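Beta-lactamase (Mycobacterium tuberculosis, PDB 4WHI) is probably a penicillin-binding protein of the beta-lactamase family, whose C-terminal domain, a small antiparallel beta-sheet unit, has no known function. Local coordinates at residues Gln7-Pro12 / His57-Thr62; Phe63-Ser68 / Ser76-Thr81. All coordinates share one frame; numbering follows the deposited sequence.

Contact 1. Residues Gln7-Pro12 / His57-Thr62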
loop_
_atom_site.group_PDB
_atom_site.type_symbol
_atom_site.label_atom_id
_atom_site.label_comp_id
_atom_site.label_asym_id
_atom_site.label_seq_id
_atom_site.Cartn_x
_atom_site.Cartn_y
_atom_site.Cartn_z
ATOM N N GLN A 7 4.802 -17.230 -3.111
ATOM C CA GLN A 7 3.885 -16.333 -2.398
ATOM C C GLN A 7 3.811 -14.904 -2.977
ATOM O O GLN A 7 3.153 -14.040 -2.398
ATOM C CB GLN A 7 4.194 -16.335 -0.895
ATOM C CG GLN A 7 3.912 -17.681 -0.225
ATOM C CD GLN A 7 2.550 -18.256 -0.598
ATOM O OE1 GLN A 7 2.460 -19.205 -1.381
ATOM N NE2 GLN A 7 1.482 -17.665 -0.059
ATOM N N SER A 8 4.473 -14.676 -4.113
ATOM C CA SER A 8 4.368 -13.431 -4.886
ATOM C C SER A 8 3.951 -13.794 -6.308
ATOM O O SER A 8 4.252 -14.897 -6.761
ATOM C CB SER A 8 5.721 -12.716 -4.940
ATOM O OG SER A 8 6.107 -12.239 -3.664
ATOM N N PRO A 9 3.258 -12.887 -7.023
ATOM C CA PRO A 9 2.924 -13.218 -8.412
ATOM C C PRO A 9 4.175 -13.323 -9.292
ATOM O O PRO A 9 5.027 -12.436 -9.259
ATOM C CB PRO A 9 2.037 -12.043 -8.852
ATOM C CG PRO A 9 1.480 -11.496 -7.581
ATOM C CD PRO A 9 2.596 -11.648 -6.588
ATOM N N ALA A 10 4.277 -14.406 -10.056
ATOM C CA ALA A 10 5.465 -14.691 -10.877
ATOM C C ALA A 10 5.536 -13.851 -12.148
ATOM O O ALA A 10 6.607 -13.377 -12.543
ATOM C CB ALA A 10 5.485 -16.162 -11.254
ATOM N N ASN A 11 4.379 -13.690 -12.775
ATOM C CA ASN A 11 4.230 -13.041 -14.065
ATOM C C ASN A 11 3.383 -11.782 -13.895
ATOM O O ASN A 11 2.346 -11.657 -14.538
ATOM C CB ASN A 11 3.536 -14.034 -15.022
ATOM C CG ASN A 11 3.267 -13.454 -16.408
ATOM O OD1 ASN A 11 4.124 -12.806 -17.004
ATOM N ND2 ASN A 11 2.069 -13.697 -16.926
ATOM N N PRO A 12 3.806 -10.839 -13.025
ATOM C CA PRO A 12 2.872 -9.741 -12.814
ATOM C C PRO A 12 2.860 -8.742 -13.963
ATOM O O PRO A 12 3.859 -8.589 -14.670
ATOM C CB PRO A 12 3.420 -9.070 -11.559
ATOM C CG PRO A 12 4.887 -9.251 -11.676
ATOM C CD PRO A 12 5.082 -10.600 -12.321
ATOM N N HIS A 57 5.863 -3.494 -5.185
ATOM C CA HIS A 57 4.978 -3.884 -6.265
ATOM C C HIS A 57 4.542 -5.346 -6.152
ATOM O O HIS A 57 5.351 -6.220 -5.843
ATOM C CB HIS A 57 5.613 -3.620 -7.621
ATOM C CG HIS A 57 4.652 -3.777 -8.746
ATOM N ND1 HIS A 57 4.807 -4.726 -9.729
ATOM C CD2 HIS A 57 3.484 -3.144 -9.010
ATOM C CE1 HIS A 57 3.790 -4.653 -10.568
ATOM N NE2 HIS A 57 2.974 -3.700 -10.155
ATOM N N TRP A 58 3.253 -5.584 -6.388
ATOM C CA TRP A 58 2.657 -6.916 -6.359
ATOM C C TRP A 58 2.247 -7.345 -7.775
ATOM O O TRP A 58 2.799 -8.295 -8.322
ATOM C CB TRP A 58 1.464 -6.929 -5.399
ATOM C CG TRP A 58 0.708 -8.225 -5.302
ATOM C CD1 TRP A 58 -0.451 -8.547 -5.947
ATOM C CD2 TRP A 58 1.031 -9.354 -4.475
ATOM N NE1 TRP A 58 -0.858 -9.813 -5.592
ATOM C CE2 TRP A 58 0.027 -10.328 -4.684
ATOM C CE3 TRP A 58 2.069 -9.635 -3.582
ATOM C CZ2 TRP A 58 0.034 -11.565 -4.035
ATOM C CZ3 TRP A 58 2.076 -10.871 -2.932
ATOM C CH2 TRP A 58 1.062 -11.818 -3.166
ATOM N N ASP A 59 1.292 -6.637 -8.369
ATOM C CA ASP A 59 0.791 -6.980 -9.705
ATOM C C ASP A 59 -0.045 -5.815 -10.205
ATOM O O ASP A 59 -0.971 -5.380 -9.519
ATOM C CB ASP A 59 -0.072 -8.249 -9.625
ATOM C CG ASP A 59 -0.230 -8.959 -10.963
ATOM O OD1 ASP A 59 -0.031 -8.342 -12.033
ATOM O OD2 ASP A 59 -0.567 -10.162 -10.931
ATOM N N GLY A 60 0.282 -5.303 -11.388
ATOM C CA GLY A 60 -0.499 -4.241 -12.001
ATOM C C GLY A 60 -0.433 -2.997 -11.141
ATOM O O GLY A 60 0.650 -2.513 -10.847
ATOM N N ASP A 61 -1.591 -2.503 -10.718
ATOM C CA ASP A 61 -1.664 -1.313 -9.867
ATOM C C ASP A 61 -1.786 -1.667 -8.378
ATOM O O ASP A 61 -2.141 -0.818 -7.563
ATOM C CB ASP A 61 -2.841 -0.434 -10.289
ATOM C CG ASP A 61 -2.692 0.103 -11.694
ATOM O OD1 ASP A 61 -1.580 0.535 -12.077
ATOM O OD2 ASP A 61 -3.697 0.089 -12.423
ATOM N N THR A 62 -1.491 -2.917 -8.035
ATOM C CA THR A 62 -1.529 -3.368 -6.654
ATOM C C THR A 62 -0.109 -3.485 -6.105
ATOM O O THR A 62 0.777 -4.026 -6.757
ATOM C CB THR A 62 -2.271 -4.717 -6.532
ATOM O OG1 THR A 62 -3.623 -4.549 -6.980
ATOM C CG2 THR A 62 -2.285 -5.220 -5.083
HETATM O O HOH W 1 5.233 -9.341 -7.883
#
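Pro9 lies over one face of the Trp58 indole in a proline-aromatic CH-pi contact that joins the irregular N-terminal segment Gln7-Pro12 to a beta hairpin carrying a classic bulge. Pro9 CD stands 3.4 Å from the centroid of the Trp58 six-membered ring and only 8° off the ring normal, while Pro9 CG sits 3.4 Å from Trp58 CE2, where the two indole rings fuse. Proline suits the place because its CD-H groups, next to the amide nitrogen, are slightly polarised, and the broad indole is rich in pi electrons. Trp58 CG is anti to the backbone N (chi1 178°), which starts the side chain on its way to Pro9. Gln7 O approaches the indole obliquely, 3.1 Å from Trp58 CH2.

Pro12 makes the second touch: its CB is 3.4 Å from Trp58 O. Its CA is 3.3 Å from Asp59 OD1, an oxygen that accepts a hydrogen bond from Ala13 N. No hydrogen bond joins the segments directly, but a water donates to Trp58 O at 2.7 Å and, weakly, to Pro9 O.

Behind this shell, Trp58 N and Asp59 N both donate to Thr62 O, which defines the bulge. The type II' turn from Asp59 to Thr62 puts Gly60 at a positive phi suited to glycine, and His57 NE2 donates to Gly60 O at 2.7 Å, with the acceptor lying in the imidazole plane.

Contact 2. Residues Phe63-Ser68 / Ser76-Thr81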
loop_
_atom_site.group_PDB
_atom_site.type_symbol
_atom_site.label_atom_id
_atom_site.label_comp_id
_atom_site.label_asym_id
_atom_site.label_seq_id
_atom_site.Cartn_x
_atom_site.Cartn_y
_atom_site.Cartn_z
ATOM N N PHE A 63 0.079 -2.934 -4.907
ATOM C CA PHE A 63 1.313 -2.999 -4.151
ATOM C C PHE A 63 1.012 -3.659 -2.809
ATOM O O PHE A 63 -0.154 -3.868 -2.446
ATOM C CB PHE A 63 1.855 -1.580 -3.916
ATOM C CG PHE A 63 2.304 -0.884 -5.170
ATOM C CD1 PHE A 63 1.373 -0.351 -6.056
ATOM C CD2 PHE A 63 3.659 -0.753 -5.468
ATOM C CE1 PHE A 63 1.785 0.288 -7.213
ATOM C CE2 PHE A 63 4.071 -0.107 -6.633
ATOM C CZ PHE A 63 3.131 0.408 -7.499
ATOM N N THR A 64 2.058 -3.998 -2.070
ATOM C CA THR A 64 1.883 -4.482 -0.709
ATOM C C THR A 64 2.794 -3.743 0.251
ATOM O O THR A 64 3.801 -3.140 -0.145
ATOM C CB THR A 64 2.153 -5.996 -0.579
ATOM O OG1 THR A 64 3.497 -6.273 -0.965
ATOM C CG2 THR A 64 1.168 -6.839 -1.423
ATOM N N PHE A 65 2.423 -3.795 1.523
ATOM C CA PHE A 65 3.308 -3.377 2.588
ATOM C C PHE A 65 3.293 -4.428 3.696
ATOM O O PHE A 65 2.407 -5.296 3.745
ATOM C CB PHE A 65 2.953 -1.980 3.103
ATOM C CG PHE A 65 1.550 -1.844 3.629
ATOM C CD1 PHE A 65 0.479 -1.639 2.766
ATOM C CD2 PHE A 65 1.302 -1.868 4.996
ATOM C CE1 PHE A 65 -0.810 -1.501 3.251
ATOM C CE2 PHE A 65 0.013 -1.725 5.485
ATOM C CZ PHE A 65 -1.044 -1.540 4.614
ATOM N N THR A 66 4.299 -4.371 4.558
ATOM C CA THR A 66 4.421 -5.325 5.660
ATOM C C THR A 66 4.137 -4.603 6.973
ATOM O O THR A 66 4.623 -3.494 7.200
ATOM C CB THR A 66 5.811 -5.998 5.688
ATOM O OG1 THR A 66 6.838 -5.004 5.602
ATOM C CG2 THR A 66 5.967 -6.967 4.514
ATOM N N LEU A 67 3.344 -5.240 7.830
ATOM C CA LEU A 67 2.865 -4.599 9.042
ATOM C C LEU A 67 3.993 -4.421 10.057
ATOM O O LEU A 67 4.970 -5.166 10.052
ATOM C CB LEU A 67 1.693 -5.385 9.636
ATOM C CG LEU A 67 0.476 -5.529 8.706
ATOM C CD1 LEU A 67 -0.668 -6.226 9.429
ATOM C CD2 LEU A 67 0.025 -4.178 8.172
ATOM N N SER A 68 3.845 -3.405 10.902
ATOM C CA SER A 68 4.887 -2.996 11.833
ATOM C C SER A 68 4.958 -3.918 13.047
ATOM O O SER A 68 4.059 -4.731 13.287
ATOM C CB SER A 68 4.649 -1.562 12.295
ATOM O OG SER A 68 3.718 -1.514 13.359
ATOM N N SER A 76 3.258 -9.415 8.298
ATOM C CA SER A 76 2.218 -9.902 7.405
ATOM C C SER A 76 2.039 -8.905 6.255
ATOM O O SER A 76 2.253 -7.697 6.411
ATOM C CB SER A 76 0.905 -10.194 8.147
ATOM O OG SER A 76 0.410 -9.061 8.814
ATOM N N ILE A 77 1.677 -9.441 5.098
ATOM C CA ILE A 77 1.597 -8.687 3.855
ATOM C C ILE A 77 0.171 -8.164 3.695
ATOM O O ILE A 77 -0.803 -8.902 3.869
ATOM C CB ILE A 77 2.041 -9.569 2.661
ATOM C CG1 ILE A 77 3.528 -9.916 2.814
ATOM C CG2 ILE A 77 1.822 -8.861 1.337
ATOM C CD1 ILE A 77 4.078 -10.870 1.774
ATOM N N SER A 78 0.056 -6.879 3.377
ATOM C CA SER A 78 -1.238 -6.213 3.261
ATOM C C SER A 78 -1.302 -5.490 1.917
ATOM O O SER A 78 -0.327 -4.866 1.508
ATOM C CB SER A 78 -1.397 -5.221 4.407
ATOM O OG SER A 78 -2.694 -4.671 4.431
ATOM N N LYS A 79 -2.432 -5.601 1.221
ATOM C CA LYS A 79 -2.572 -5.018 -0.122
ATOM C C LYS A 79 -3.007 -3.558 -0.148
ATOM O O LYS A 79 -3.884 -3.129 0.612
ATOM C CB LYS A 79 -3.548 -5.830 -0.990
ATOM C CG LYS A 79 -2.989 -7.145 -1.498
ATOM C CD LYS A 79 -3.895 -7.746 -2.560
ATOM C CE LYS A 79 -3.842 -9.265 -2.545
ATOM N NZ LYS A 79 -2.449 -9.788 -2.519
ATOM N N ALA A 80 -2.391 -2.829 -1.076
ATOM C CA ALA A 80 -2.727 -1.452 -1.400
ATOM C C ALA A 80 -3.019 -1.381 -2.892
ATOM O O ALA A 80 -2.107 -1.486 -3.714
ATOM C CB ALA A 80 -1.573 -0.536 -1.041
ATOM N N THR A 81 -4.290 -1.209 -3.244
ATOM C CA THR A 81 -4.726 -1.282 -4.638
ATOM C C THR A 81 -5.116 0.102 -5.127
ATOM O O THR A 81 -6.029 0.726 -4.587
ATOM C CB THR A 81 -5.920 -2.237 -4.797
ATOM O OG1 THR A 81 -5.570 -3.521 -4.271
ATOM C CG2 THR A 81 -6.315 -2.390 -6.264
#
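The Phe65 ring lies over Ser78, which presents CB to one face of it. Ser78 CB is 3.9 Å from the ring centroid and 19° off the normal, displaced toward the rim, and Ser78 OG comes to 3.5 Å from Phe65 CZ. Phe65 CG stands between its own backbone N and carbonyl carbon (chi1 59°), and the ring leans toward the partner strand. Serine is small enough to fit beneath an aromatic ring. Ala80 CB approaches that ring at its edge, near its plane, while Phe53, Leu44 and Leu55 pack around Phe65 from elsewhere in the sheet.

On the opposite face Thr64 and Ile77 cross obliquely. Ile77 CG2 is wedged against Thr64, 3.5 Å from Thr64 CB and equally near Thr64 CG2, tighter than ordinary van der Waals contact. Both residues branch at CB, a shape at home in extended backbone. Lys79 is Thr64's non-hydrogen-bonded partner, and its charged end goes on to a cation-pi contact with Trp58.

These side chains alternate between the two faces of an antiparallel beta hairpin formed by strands 62-66 and 77-83, Phe63, Phe65, Ser78 and Ala80 on one and Thr64, Thr66, Ile77 and Lys79 on the other. Phe63 with Ala80 and Phe65 with Ser78 are its hydrogen-bonded pairs, each joined by two backbone bonds; Phe63 N to Ala80 O, at 2.9 Å, is almost perfectly straight at 179°. The CA-H groups of Thr64 and Lys79 also point at carbonyl oxygens across the gap, Thr64 CA lying 3.2 Å from Ser78 O.

Past the paired strands, Leu67 N still donates to Ser76 O at 3.0 Å. Leu67 presents CG and the methyl CD1 to Ser76 OG, with CG 3.5 Å from that hydroxyl, which hydrogen-bonds to Leu73 O; its second methyl, CD2, lies toward Ser78 CB.

Contact 1 is a surface contact in which a segment without regular structure rests on the end of strand 51-59, just before the hairpin turn, through prolines, an indole face and a water. Contact 2 is partly buried near the middle of the chain, and there the regular backbone bonds of two neighbouring strands carry the pairing while Phe63, Phe65, Ser78 and Ala80 fill the interior. The two follow each other along the chain, and their strands 51-59 and 62-66 are neighbours in the sheet. They also touch: Trp58, covered by Pro9 in contact 1, packs against Thr64 and Lys79 of contact 2, so the indole serves both. Separately, His57 meets Phe63 edge-to-face.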